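Local coordinates for type-2Ba cytolytic delta-endotoxin (Bacillus thuringiensis serovar israelensis, PDB 2RCI), which probably kills the larvae of dipteran insects by making pores in the membrane of their midgut epithelial cells, at residues S66-T71 with Y180-K185; N108-L113 with T132-K137; Q49-L54 with L187-A192; L139-N144 with M151-I156. All coordinates share one frame; numbering follows the deposited sequence. Where two conformers were deposited one is given.

Overall arrangement
Contacts 1 and 4 are antiparallel strand pairs and contacts 2 and 3 set helical chain against a strand; all four reach one mixed sheet with a helix layer on each face. Contacts 1 and 3 share strand 177-192, contacts 2 and 4 strand 132-142. Contacts 2, 3 and 4 are buried, whereas contact 1 is only partly buried: its polar face carries a histidine-carboxylate stack, its other face joins F110 of contact 2 through Y180 and V182. Contact 4 is held by backbone bonds between two strands, with largely apolar side chains on both faces, and contact 3, its centre about 11 Å away, is almost wholly apolar. Contact 2 rests instead on tyrosine hydroxyl and ring chemistry.

Contact 1 (S66-T71 with Y180-K185); sequences SVIHQT and YEVKMK
S66 starts the strand by pairing with K183 at a non-hydrogen-bonded antiparallel site, its OG lying near the aliphatic stem of the lysine. The next two residues both face V182, which makes this a classic beta bulge. V67 N gives its hydrogen to V182 O almost along the C=O axis (2.8 Å), while I68 N reaches the same oxygen only weakly, at 3.4 Å. The extra residue swings V67 out of the regular alternation, so that its CG2 comes against V182 CG1 and its CG1 lies 4.0 Å from M184 CB. I68 restores the register: V182 N bonds in the carbonyl plane to a lone pair of I68 O (2.9 Å), and the two side chains run side by side, with I68 CG2 also against Y180 CB. On the other face H69, its CG anti to the backbone N (chi1 -160°), lays its ring alongside the extended E181. E181 CG sits over the ring centre, 3.8 Å from the H69 centroid, and the carboxylate is stacked with its plane only 10° from that of the imidazole, which could favour a protonated ring. Q70 closes the pairing with two bonds, Q70 N to Y180 O at 3.0 Å and Y180 N to Q70 O at 2.9 Å. Here the chain turns a corner, and Q70 NE2 bonds T71 O 2.9 Å away. The apolar face lies under helix 74-89, where V67 meets I84 and Y180 meets V74 and M77, while strand 150-162 flanks strand 177-192 and brings F158 against V182 and M184.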
loop_
_atom_site.group_PDB
_atom_site.type_symbol
_atom_site.label_atom_id
_atom_site.label_comp_id
_atom_site.label_asym_id
_atom_site.label_seq_id
_atom_site.Cartn_x
_atom_site.Cartn_y
_atom_site.Cartn_z
ATOM N N SER A 66 -3.506 3.387 13.355
ATOM C CA SER A 66 -2.565 2.319 13.681
ATOM C C SER A 66 -3.267 0.964 13.592
ATOM O O SER A 66 -4.432 0.814 13.984
ATOM C CB SER A 66 -1.982 2.577 15.070
ATOM O OG SER A 66 -1.184 3.763 15.022
ATOM N N VAL A 67 -2.553 -0.024 13.060
ATOM C CA VAL A 67 -3.148 -1.323 12.817
ATOM C C VAL A 67 -2.381 -2.441 13.497
ATOM O O VAL A 67 -2.923 -3.527 13.708
ATOM C CB VAL A 67 -3.336 -1.629 11.281
ATOM C CG1 VAL A 67 -4.391 -0.710 10.655
ATOM C CG2 VAL A 67 -1.996 -1.592 10.514
ATOM N N ILE A 68 -1.125 -2.168 13.848
ATOM C CA ILE A 68 -0.324 -3.096 14.657
ATOM C C ILE A 68 0.454 -2.281 15.675
ATOM O O ILE A 68 1.029 -1.241 15.322
ATOM C CB ILE A 68 0.771 -3.823 13.816
ATOM C CG1 ILE A 68 0.191 -4.540 12.571
ATOM C CG2 ILE A 68 1.644 -4.739 14.711
ATOM C CD1 ILE A 68 -0.539 -5.860 12.865
ATOM N N HIS A 69 0.501 -2.774 16.912
ATOM C CA HIS A 69 1.368 -2.190 17.937
ATOM C C HIS A 69 1.689 -3.214 18.995
ATOM O O HIS A 69 1.122 -3.186 20.110
ATOM C CB HIS A 69 0.744 -0.954 18.577
ATOM C CG HIS A 69 1.745 -0.071 19.253
ATOM N ND1 HIS A 69 1.556 1.287 19.410
ATOM C CD2 HIS A 69 2.969 -0.344 19.767
ATOM C CE1 HIS A 69 2.605 1.805 20.025
ATOM N NE2 HIS A 69 3.480 0.839 20.246
ATOM N N GLN A 70 2.582 -4.136 18.637
ATOM C CA GLN A 70 2.928 -5.242 19.518
ATOM C C GLN A 70 4.109 -6.018 18.989
ATOM O O GLN A 70 4.558 -5.802 17.860
ATOM C CB GLN A 70 1.748 -6.226 19.598
ATOM C CG GLN A 70 1.359 -6.798 18.211
ATOM C CD GLN A 70 0.260 -7.846 18.314
ATOM O OE1 GLN A 70 -0.933 -7.531 18.165
ATOM N NE2 GLN A 70 0.652 -9.107 18.548
ATOM N N THR A 71 4.582 -6.953 19.816
ATOM C CA THR A 71 5.464 -8.017 19.361
ATOM C C THR A 71 4.602 -8.975 18.541
ATOM O O THR A 71 3.489 -9.373 18.946
ATOM C CB THR A 71 6.188 -8.710 20.554
ATOM O OG1 THR A 71 7.116 -7.782 21.143
ATOM C CG2 THR A 71 6.950 -9.960 20.075
ATOM N N TYR A 180 6.541 -4.248 16.419
ATOM C CA TYR A 180 6.099 -3.381 15.322
ATOM C C TYR A 180 5.056 -2.396 15.744
ATOM O O TYR A 180 4.080 -2.743 16.450
ATOM C CB TYR A 180 5.520 -4.183 14.140
ATOM C CG TYR A 180 6.570 -4.748 13.219
ATOM C CD1 TYR A 180 7.069 -6.058 13.394
ATOM C CD2 TYR A 180 7.079 -3.987 12.175
ATOM C CE1 TYR A 180 8.061 -6.563 12.536
ATOM C CE2 TYR A 180 8.038 -4.483 11.313
ATOM C CZ TYR A 180 8.528 -5.774 11.503
ATOM O OH TYR A 180 9.470 -6.235 10.626
ATOM N N GLU A 181 5.247 -1.177 15.250
ATOM C CA GLU A 181 4.225 -0.164 15.273
ATOM C C GLU A 181 3.941 0.235 13.817
ATOM O O GLU A 181 4.806 0.778 13.142
ATOM C CB GLU A 181 4.706 1.029 16.072
ATOM C CG GLU A 181 3.584 1.985 16.353
ATOM C CD GLU A 181 4.043 3.231 17.074
ATOM O OE1 GLU A 181 5.109 3.188 17.767
ATOM O OE2 GLU A 181 3.330 4.247 16.918
ATOM N N VAL A 182 2.744 -0.058 13.332
ATOM C CA VAL A 182 2.405 0.177 11.934
ATOM C C VAL A 182 1.138 1.028 11.826
ATOM O O VAL A 182 0.073 0.629 12.351
ATOM C CB VAL A 182 2.174 -1.185 11.194
ATOM C CG1 VAL A 182 1.711 -0.929 9.730
ATOM C CG2 VAL A 182 3.437 -2.020 11.243
ATOM N N LYS A 183 1.267 2.198 11.198
ATOM C CA LYS A 183 0.132 3.088 10.909
ATOM C C LYS A 183 -0.174 2.929 9.421
ATOM O O LYS A 183 0.723 2.889 8.600
ATOM C CB LYS A 183 0.432 4.570 11.204
ATOM C CG LYS A 183 -0.862 5.376 11.179
ATOM C CD LYS A 183 -0.742 6.878 11.475
ATOM C CE LYS A 183 -2.170 7.456 11.512
ATOM N NZ LYS A 183 -2.305 8.744 12.248
ATOM N N MET A 184 -1.452 2.788 9.107
ATOM C CA MET A 184 -1.887 2.572 7.746
ATOM C C MET A 184 -2.815 3.687 7.320
ATOM O O MET A 184 -3.747 4.027 8.041
ATOM C CB MET A 184 -2.656 1.261 7.698
ATOM C CG MET A 184 -3.003 0.784 6.321
ATOM S SD MET A 184 -3.598 -0.897 6.518
ATOM C CE MET A 184 -4.084 -1.269 4.836
ATOM N N LYS A 185 -2.586 4.209 6.120
ATOM C CA LYS A 185 -3.476 5.168 5.486
ATOM C C LYS A 185 -3.779 4.618 4.102
ATOM O O LYS A 185 -2.871 4.372 3.304
ATOM C CB LYS A 185 -2.799 6.529 5.352
ATOM C CG LYS A 185 -2.516 7.228 6.675
ATOM C CD LYS A 185 -1.566 8.401 6.475
ATOM C CE LYS A 185 -1.518 9.273 7.719
ATOM N NZ LYS A 185 -0.503 10.339 7.504
#

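Contact 2 (N108-L113 with T132-K137); sequences NTFTNL and TSYFYK
In this alpha/beta sandwich, a sheet between two helix layers, the C-terminal end of helix 96-110 settles on strand 132-142 through two tyrosines. Y136 leaves the strand with CG anti to the backbone N (chi1 -164°). Its CB lies 4.0 Å from T109 CG2, and the same methyl hangs over CG. Farther along, T109 CA stands almost on the ring normal, 3.7 Å from the Y136 centroid, a CH-pi contact over the face. T109 OG1 comes to 3.4 Å from Y136 CE2, though its hydrogen-bond partner is A105 O in the preceding helical turn. At the tip, Y136 OH passes close to the backbone of N108 and is hydrogen-bonded by Q116 and N11, which fix the phenol from outside the pair.

Y134, two residues earlier on the same side of the strand, goes to the helix end by its hydroxyl. L113 CD1 meets this ring tip to tip, 4.2 Å from Y134 CZ. Y134 starts from the crowded position between N and the carbonyl carbon (chi1 62°). A water bridges the Y134 hydroxyl to F110 O, donating to both. Y134 OH itself donates to a lone pair of T109 O, in the carbonyl plane, at 2.7 Å.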
loop_
_atom_site.group_PDB
_atom_site.type_symbol
_atom_site.label_atom_id
_atom_site.label_comp_id
_atom_site.label_asym_id
_atom_site.label_seq_id
_atom_site.Cartn_x
_atom_site.Cartn_y
_atom_site.Cartn_z
ATOM N N ASN A 108 6.717 -7.809 0.739
ATOM C CA ASN A 108 7.821 -6.927 0.396
ATOM C C ASN A 108 7.816 -5.565 1.114
ATOM O O ASN A 108 8.783 -4.798 1.006
ATOM C CB ASN A 108 7.888 -6.772 -1.133
ATOM C CG ASN A 108 8.328 -8.056 -1.802
ATOM O OD1 ASN A 108 9.073 -8.815 -1.221
ATOM N ND2 ASN A 108 7.856 -8.306 -3.025
ATOM N N THR A 109 6.785 -5.310 1.911
ATOM C CA THR A 109 6.716 -4.083 2.724
ATOM C C THR A 109 7.598 -4.265 3.976
ATOM O O THR A 109 8.139 -3.300 4.503
ATOM C CB THR A 109 5.256 -3.810 3.143
ATOM O OG1 THR A 109 4.467 -3.519 1.977
ATOM C CG2 THR A 109 5.137 -2.639 4.182
ATOM N N PHE A 110 7.758 -5.526 4.398
ATOM C CA PHE A 110 8.414 -5.872 5.676
ATOM C C PHE A 110 9.680 -6.709 5.500
ATOM O O PHE A 110 10.526 -6.777 6.423
ATOM C CB PHE A 110 7.439 -6.629 6.587
ATOM C CG PHE A 110 6.231 -5.846 6.947
ATOM C CD1 PHE A 110 6.343 -4.730 7.794
ATOM C CD2 PHE A 110 4.979 -6.171 6.397
ATOM C CE1 PHE A 110 5.231 -3.991 8.156
ATOM C CE2 PHE A 110 3.817 -5.397 6.739
ATOM C CZ PHE A 110 3.952 -4.317 7.637
ATOM N N THR A 111 9.788 -7.395 4.359
ATOM C CA THR A 111 10.905 -8.334 4.098
ATOM C C THR A 111 11.475 -8.075 2.692
ATOM O O THR A 111 10.944 -7.253 1.951
ATOM C CB THR A 111 10.481 -9.858 4.245
ATOM O OG1 THR A 111 9.544 -10.211 3.219
ATOM C CG2 THR A 111 9.889 -10.176 5.657
ATOM N N ASN A 112 12.546 -8.792 2.330
ATOM C CA ASN A 112 13.277 -8.521 1.112
ATOM C C ASN A 112 13.623 -7.024 1.016
ATOM O O ASN A 112 13.551 -6.458 -0.062
ATOM C CB ASN A 112 12.458 -8.915 -0.116
ATOM C CG ASN A 112 12.143 -10.385 -0.166
ATOM O OD1 ASN A 112 13.028 -11.226 0.011
ATOM N ND2 ASN A 112 10.871 -10.712 -0.432
ATOM N N LEU A 113 13.948 -6.403 2.147
ATOM C CA LEU A 113 14.191 -4.961 2.170
ATOM C C LEU A 113 15.569 -4.636 1.592
ATOM O O LEU A 113 15.762 -3.561 1.032
ATOM C CB LEU A 113 14.040 -4.379 3.593
ATOM C CG LEU A 113 12.628 -4.433 4.190
ATOM C CD1 LEU A 113 12.634 -3.835 5.601
ATOM C CD2 LEU A 113 11.703 -3.654 3.257
ATOM N N THR A 132 14.287 1.198 13.992
ATOM C CA THR A 132 14.239 1.642 12.606
ATOM C C THR A 132 12.823 2.120 12.300
ATOM O O THR A 132 11.842 1.483 12.681
ATOM C CB THR A 132 14.653 0.508 11.631
ATOM O OG1 THR A 132 15.991 0.069 11.925
ATOM C CG2 THR A 132 14.569 0.983 10.162
ATOM N N SER A 133 12.706 3.267 11.646
ATOM C CA SER A 133 11.394 3.658 11.140
ATOM C C SER A 133 11.473 4.004 9.657
ATOM O O SER A 133 12.509 4.483 9.149
ATOM C CB SER A 133 10.754 4.776 11.980
ATOM O OG SER A 133 11.444 6.012 11.841
ATOM N N TYR A 134 10.387 3.717 8.946
ATOM C CA TYR A 134 10.336 4.024 7.526
ATOM C C TYR A 134 8.911 4.216 7.017
ATOM O O TYR A 134 7.970 3.821 7.698
ATOM C CB TYR A 134 11.042 2.947 6.727
ATOM C CG TYR A 134 10.488 1.527 6.782
ATOM C CD1 TYR A 134 9.746 0.992 5.689
ATOM C CD2 TYR A 134 10.789 0.696 7.843
ATOM C CE1 TYR A 134 9.290 -0.351 5.713
ATOM C CE2 TYR A 134 10.364 -0.646 7.868
ATOM C CZ TYR A 134 9.606 -1.149 6.813
ATOM O OH TYR A 134 9.197 -2.458 6.846
ATOM N N PHE A 135 8.781 4.856 5.858
ATOM C CA PHE A 135 7.504 4.894 5.120
ATOM C C PHE A 135 7.596 3.883 3.972
ATOM O O PHE A 135 8.658 3.707 3.392
ATOM C CB PHE A 135 7.275 6.265 4.480
ATOM C CG PHE A 135 7.181 7.406 5.466
ATOM C CD1 PHE A 135 6.580 7.241 6.705
ATOM C CD2 PHE A 135 7.632 8.683 5.093
ATOM C CE1 PHE A 135 6.485 8.310 7.604
ATOM C CE2 PHE A 135 7.546 9.750 5.965
ATOM C CZ PHE A 135 6.956 9.575 7.220
ATOM N N TYR A 136 6.470 3.263 3.624
ATOM C CA TYR A 136 6.438 2.332 2.505
ATOM C C TYR A 136 5.095 2.555 1.821
ATOM O O TYR A 136 4.039 2.574 2.488
ATOM C CB TYR A 136 6.531 0.891 2.997
ATOM C CG TYR A 136 6.878 -0.084 1.885
ATOM C CD1 TYR A 136 8.181 -0.553 1.713
ATOM C CD2 TYR A 136 5.897 -0.522 0.987
ATOM C CE1 TYR A 136 8.498 -1.429 0.666
ATOM C CE2 TYR A 136 6.193 -1.395 -0.038
ATOM C CZ TYR A 136 7.493 -1.853 -0.196
ATOM O OH TYR A 136 7.772 -2.717 -1.226
ATOM N N LYS A 137 5.148 2.723 0.504
ATOM C CA LYS A 137 3.952 3.103 -0.267
ATOM C C LYS A 137 3.722 2.185 -1.435
ATOM O O LYS A 137 4.654 1.874 -2.182
ATOM C CB LYS A 137 4.038 4.538 -0.766
ATOM C CG LYS A 137 4.019 5.558 0.385
ATOM C CD LYS A 137 4.117 6.997 -0.136
ATOM C CE LYS A 137 5.492 7.357 -0.786
ATOM N NZ LYS A 137 6.723 6.880 -0.093
HETATM O O HOH W 1 10.114 -4.837 8.332
#

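Contact 3 (Q49-L54 with L187-A192); sequences QIANGL and LTVVQA
Three residues near the end of strand 177-192, L187, V189 and Q191, point from one face of the sheet toward A51 in the last turn of helix 44-53 and L54 just beyond its end, both of which point back. A51, with nothing beyond its methyl, lets the strand come near: the CA atoms of A51 and V189 are 6.6 Å apart. L187 carries its CG in the crowded position between the backbone N and the carbonyl carbon (chi1 73°), and one branch, CD2, ends 4.1 Å from A51 CB. V189 has one methyl, CG1, in the crowded place; the other, CG2, anti to the backbone N, is the one that meets the facing segment. V189 CG2 stands 4.4 Å from A51 CB and nearer, at 4.0 Å, to L54 CD1. The L54 and V189 side chains cross at about a right angle, so the leucine touches by one methyl and does not lie along the valine. Q191 stretches out from the strand with its chain extended through CG and CD, and its NE2 passes L54 CB at 4.1 Å.

Here helix 44-53 is laid against the sheet of the alpha/beta fold, and helix 21-31 shares the job: its L27 touches both L54 and Q191. Strand 57-64 runs next to strand 177-192 and sets V59 against A51.

Between the two segments the chemistry is mostly methyl against methyl, with one amide nitrogen passing a methylene, and no directional bond. The one polar tip has its own partners nearby: Q191 NE2 bonds P55 O, just past the helix, and OE1 takes bonds from Q23 and R26, so the buried amide is satisfied from helix 21-31 and from the chain leaving this helix.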
loop_
_atom_site.group_PDB
_atom_site.type_symbol
_atom_site.label_atom_id
_atom_site.label_comp_id
_atom_site.label_asym_id
_atom_site.label_seq_id
_atom_site.Cartn_x
_atom_site.Cartn_y
_atom_site.Cartn_z
ATOM N N GLN A 49 -9.156 14.498 -0.981
ATOM C CA GLN A 49 -9.492 15.638 -1.858
ATOM C C GLN A 49 -9.387 15.204 -3.327
ATOM O O GLN A 49 -10.268 15.482 -4.135
ATOM C CB GLN A 49 -8.563 16.820 -1.597
ATOM C CG GLN A 49 -8.700 17.454 -0.209
ATOM C CD GLN A 49 -10.053 18.139 0.008
ATOM O OE1 GLN A 49 -10.502 18.957 -0.808
ATOM N NE2 GLN A 49 -10.704 17.802 1.101
ATOM N N ILE A 50 -8.313 14.501 -3.658
ATOM C CA ILE A 50 -8.090 14.026 -5.026
ATOM C C ILE A 50 -9.220 13.078 -5.473
ATOM O O ILE A 50 -9.804 13.261 -6.546
ATOM C CB ILE A 50 -6.710 13.359 -5.166
ATOM C CG1 ILE A 50 -5.598 14.420 -5.108
ATOM C CG2 ILE A 50 -6.623 12.539 -6.453
ATOM C CD1 ILE A 50 -4.180 13.849 -4.923
ATOM N N ALA A 51 -9.540 12.098 -4.631
ATOM C CA ALA A 51 -10.656 11.189 -4.876
ATOM C C ALA A 51 -11.970 11.957 -5.133
ATOM O O ALA A 51 -12.698 11.643 -6.080
ATOM C CB ALA A 51 -10.797 10.182 -3.748
ATOM N N ASN A 52 -12.231 12.982 -4.319
ATOM C CA ASN A 52 -13.403 13.847 -4.465
ATOM C C ASN A 52 -13.478 14.553 -5.808
ATOM O O ASN A 52 -14.583 14.859 -6.301
ATOM C CB ASN A 52 -13.430 14.939 -3.365
ATOM C CG ASN A 52 -14.806 15.608 -3.237
ATOM O OD1 ASN A 52 -15.818 14.921 -3.157
ATOM N ND2 ASN A 52 -14.832 16.953 -3.197
ATOM N N GLY A 53 -12.321 14.853 -6.391
ATOM C CA GLY A 53 -12.301 15.580 -7.664
ATOM C C GLY A 53 -12.460 14.695 -8.883
ATOM O O GLY A 53 -12.605 15.204 -10.011
ATOM N N LEU A 54 -12.429 13.377 -8.693
ATOM C CA LEU A 54 -12.439 12.484 -9.854
ATOM C C LEU A 54 -13.834 12.326 -10.442
ATOM O O LEU A 54 -14.792 12.143 -9.689
ATOM C CB LEU A 54 -11.873 11.110 -9.498
ATOM C CG LEU A 54 -10.377 11.000 -9.200
ATOM C CD1 LEU A 54 -10.159 9.600 -8.608
ATOM C CD2 LEU A 54 -9.503 11.195 -10.460
ATOM N N LEU A 187 -7.118 4.281 0.858
ATOM C CA LEU A 187 -8.485 4.444 0.387
ATOM C C LEU A 187 -8.665 3.623 -0.881
ATOM O O LEU A 187 -7.692 3.396 -1.614
ATOM C CB LEU A 187 -8.802 5.927 0.122
ATOM C CG LEU A 187 -8.200 6.672 -1.101
ATOM C CD1 LEU A 187 -8.770 6.219 -2.436
ATOM C CD2 LEU A 187 -8.483 8.171 -0.968
ATOM N N THR A 188 -9.893 3.185 -1.149
ATOM C CA THR A 188 -10.194 2.578 -2.438
ATOM C C THR A 188 -11.160 3.500 -3.143
ATOM O O THR A 188 -12.205 3.852 -2.574
ATOM C CB THR A 188 -10.855 1.197 -2.293
ATOM O OG1 THR A 188 -10.037 0.360 -1.459
ATOM C CG2 THR A 188 -10.998 0.561 -3.637
ATOM N N VAL A 189 -10.801 3.898 -4.364
ATOM C CA VAL A 189 -11.701 4.669 -5.216
ATOM C C VAL A 189 -12.011 3.867 -6.488
ATOM O O VAL A 189 -11.103 3.301 -7.128
ATOM C CB VAL A 189 -11.118 6.090 -5.531
ATOM C CG1 VAL A 189 -9.806 5.977 -6.295
ATOM C CG2 VAL A 189 -12.135 6.932 -6.366
ATOM N N VAL A 190 -13.292 3.777 -6.831
ATOM C CA VAL A 190 -13.669 3.149 -8.086
ATOM C C VAL A 190 -14.102 4.242 -9.068
ATOM O O VAL A 190 -14.767 5.212 -8.676
ATOM C CB VAL A 190 -14.761 2.073 -7.906
ATOM C CG1 VAL A 190 -14.253 0.951 -6.992
ATOM C CG2 VAL A 190 -16.083 2.682 -7.332
ATOM N N GLN A 191 -13.673 4.107 -10.319
ATOM C CA GLN A 191 -14.083 5.019 -11.384
ATOM C C GLN A 191 -14.625 4.184 -12.540
ATOM O O GLN A 191 -14.071 3.095 -12.848
ATOM C CB GLN A 191 -12.904 5.877 -11.874
ATOM C CG GLN A 191 -13.255 6.894 -12.999
ATOM C CD GLN A 191 -12.057 7.761 -13.371
ATOM O OE1 GLN A 191 -11.061 7.268 -13.903
ATOM N NE2 GLN A 191 -12.153 9.063 -13.097
ATOM N N ALA A 192 -15.720 4.654 -13.145
ATOM C CA ALA A 192 -16.235 4.017 -14.366
ATOM C C ALA A 192 -15.092 3.838 -15.373
ATOM O O ALA A 192 -14.247 4.716 -15.550
ATOM C CB ALA A 192 -17.395 4.829 -14.998
#

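Contact 4 (L139-N144 with M151-I156); sequences LFSIQN and MAILPI
F140 offers the edge of its ring to I156: CE2 lies 3.5 Å from I156 CD1, and that methyl sits in the ring plane. The phenylalanine gets there with CG anti to the carbonyl carbon (chi1 -62°), a turn that also brings CD2 within 4.2 Å of L154 CG. I142 carries on the same face, its CB opposite A152 CB and its CD1 near L154 CB. On the reverse face L139 CD2 crosses I153 CG2 obliquely at 4.0 Å, and L139 CD1 reaches the ring of P155. I153 turns its end toward the partner strand (chi2 -61°), so that its CD1 comes to 3.4 Å from S141 OG in the conformer given, a methyl against a hydroxyl.

The two strands are the arms of a beta hairpin, 132-142 and 150-162, running antiparallel in the middle of the sheet. Two hydrogen-bonded pairs tie them. F140 N reaches L154 O from 46° above the carbonyl plane, whereas L154 N meets F140 O in plane at 2.8 Å. I142 and A152 form the second pair: the bond from A152 N to I142 O (2.8 Å) is nearly straight, while I142 N comes almost along the C=O axis of A152 with a more bent N-H.

The F140 face looks to helix 74-89, whose I85 touches L154 and I156, and the L139 face to helix 21-31, where T28 meets L139 and S141. Toward the hairpin turn M151, extended as far as SD and bent at its last torsion, rests its CE 4.1 Å from Q143 CB; beyond that CB the glutamine chain bends away and its NE2 bonds E17.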
loop_
_atom_site.group_PDB
_atom_site.type_symbol
_atom_site.label_atom_id
_atom_site.label_comp_id
_atom_site.label_asym_id
_atom_site.label_seq_id
_atom_site.Cartn_x
_atom_site.Cartn_y
_atom_site.Cartn_z
ATOM N N LEU A 139 0.694 1.189 -4.606
ATOM C CA LEU A 139 -0.538 1.623 -5.305
ATOM C C LEU A 139 -1.016 0.514 -6.224
ATOM O O LEU A 139 -0.336 0.162 -7.214
ATOM C CB LEU A 139 -0.345 2.938 -6.073
ATOM C CG LEU A 139 -1.612 3.631 -6.634
ATOM C CD1 LEU A 139 -1.415 5.131 -6.794
ATOM C CD2 LEU A 139 -2.129 2.979 -7.932
ATOM N N PHE A 140 -2.187 -0.033 -5.900
ATOM C CA PHE A 140 -2.817 -1.038 -6.746
ATOM C C PHE A 140 -3.830 -0.433 -7.707
ATOM O O PHE A 140 -4.678 0.384 -7.285
ATOM C CB PHE A 140 -3.603 -2.059 -5.911
ATOM C CG PHE A 140 -2.773 -2.847 -4.956
ATOM C CD1 PHE A 140 -2.088 -3.982 -5.388
ATOM C CD2 PHE A 140 -2.722 -2.490 -3.606
ATOM C CE1 PHE A 140 -1.290 -4.734 -4.488
ATOM C CE2 PHE A 140 -1.950 -3.239 -2.688
ATOM C CZ PHE A 140 -1.244 -4.375 -3.134
ATOM N N SER A 141 -3.728 -0.808 -8.983
ATOM C CA SER A 141 -4.808 -0.571 -9.940
ATOM C C SER A 141 -5.438 -1.928 -10.239
ATOM O O SER A 141 -4.735 -2.911 -10.465
ATOM C CB SER A 141 -4.291 0.089 -11.217
ATOM O OG SER A 141 -3.687 1.349 -10.945
ATOM N N ILE A 142 -6.765 -1.988 -10.223
ATOM C CA ILE A 142 -7.405 -3.276 -10.239
ATOM C C ILE A 142 -8.597 -3.236 -11.173
ATOM O O ILE A 142 -9.475 -2.382 -11.041
ATOM C CB ILE A 142 -7.895 -3.664 -8.816
ATOM C CG1 ILE A 142 -6.770 -3.438 -7.796
ATOM C CG2 ILE A 142 -8.424 -5.130 -8.811
ATOM C CD1 ILE A 142 -7.283 -3.236 -6.341
ATOM N N GLN A 143 -8.619 -4.187 -12.102
ATOM C CA GLN A 143 -9.715 -4.300 -13.050
ATOM C C GLN A 143 -9.785 -5.751 -13.503
ATOM O O GLN A 143 -8.829 -6.294 -14.027
ATOM C CB GLN A 143 -9.561 -3.319 -14.228
ATOM C CG GLN A 143 -10.666 -3.465 -15.291
ATOM C CD GLN A 143 -10.295 -4.510 -16.320
ATOM O OE1 GLN A 143 -9.136 -4.571 -16.737
ATOM N NE2 GLN A 143 -11.254 -5.349 -16.726
ATOM N N ASN A 144 -10.931 -6.368 -13.267
ATOM C CA ASN A 144 -11.186 -7.732 -13.738
ATOM C C ASN A 144 -12.690 -8.010 -13.658
ATOM O O ASN A 144 -13.479 -7.089 -13.489
ATOM C CB ASN A 144 -10.306 -8.763 -12.984
ATOM C CG ASN A 144 -10.872 -9.189 -11.626
ATOM O OD1 ASN A 144 -11.786 -8.549 -11.069
ATOM N ND2 ASN A 144 -10.305 -10.278 -11.079
ATOM N N MET A 151 -12.844 0.512 -12.686
ATOM C CA MET A 151 -11.482 0.219 -12.163
ATOM C C MET A 151 -11.391 0.678 -10.720
ATOM O O MET A 151 -11.917 1.740 -10.390
ATOM C CB MET A 151 -10.423 0.935 -12.972
ATOM C CG MET A 151 -8.981 0.716 -12.476
ATOM S SD MET A 151 -7.777 1.423 -13.632
ATOM C CE MET A 151 -8.029 0.421 -15.098
ATOM N N ALA A 152 -10.719 -0.100 -9.877
ATOM C CA ALA A 152 -10.488 0.293 -8.496
ATOM C C ALA A 152 -9.009 0.691 -8.340
ATOM O O ALA A 152 -8.102 0.031 -8.860
ATOM C CB ALA A 152 -10.870 -0.841 -7.541
ATOM N N ILE A 153 -8.787 1.780 -7.625
ATOM C CA ILE A 153 -7.453 2.286 -7.329
ATOM C C ILE A 153 -7.321 2.312 -5.803
ATOM O O ILE A 153 -8.164 2.892 -5.084
ATOM C CB ILE A 153 -7.276 3.721 -7.877
ATOM C CG1 ILE A 153 -7.549 3.785 -9.392
ATOM C CG2 ILE A 153 -5.886 4.260 -7.567
ATOM C CD1 ILE A 153 -6.614 2.910 -10.275
ATOM N N LEU A 154 -6.277 1.656 -5.310
ATOM C CA LEU A 154 -6.040 1.513 -3.876
ATOM C C LEU A 154 -4.603 1.957 -3.524
ATOM O O LEU A 154 -3.664 1.140 -3.589
ATOM C CB LEU A 154 -6.307 0.052 -3.463
ATOM C CG LEU A 154 -6.011 -0.415 -2.024
ATOM C CD1 LEU A 154 -6.414 0.595 -0.953
ATOM C CD2 LEU A 154 -6.750 -1.772 -1.800
ATOM N N PRO A 155 -4.416 3.260 -3.226
ATOM C CA PRO A 155 -3.151 3.745 -2.667
ATOM C C PRO A 155 -3.070 3.311 -1.217
ATOM O O PRO A 155 -4.055 3.447 -0.481
ATOM C CB PRO A 155 -3.297 5.277 -2.728
ATOM C CG PRO A 155 -4.420 5.516 -3.681
ATOM C CD PRO A 155 -5.350 4.384 -3.462
ATOM N N ILE A 156 -1.921 2.771 -0.831
ATOM C CA ILE A 156 -1.694 2.370 0.566
ATOM C C ILE A 156 -0.368 2.936 1.038
ATOM O O ILE A 156 0.645 2.723 0.376
ATOM C CB ILE A 156 -1.620 0.852 0.737
ATOM C CG1 ILE A 156 -2.860 0.148 0.195
ATOM C CG2 ILE A 156 -1.363 0.495 2.238
ATOM C CD1 ILE A 156 -2.744 -1.351 0.159
#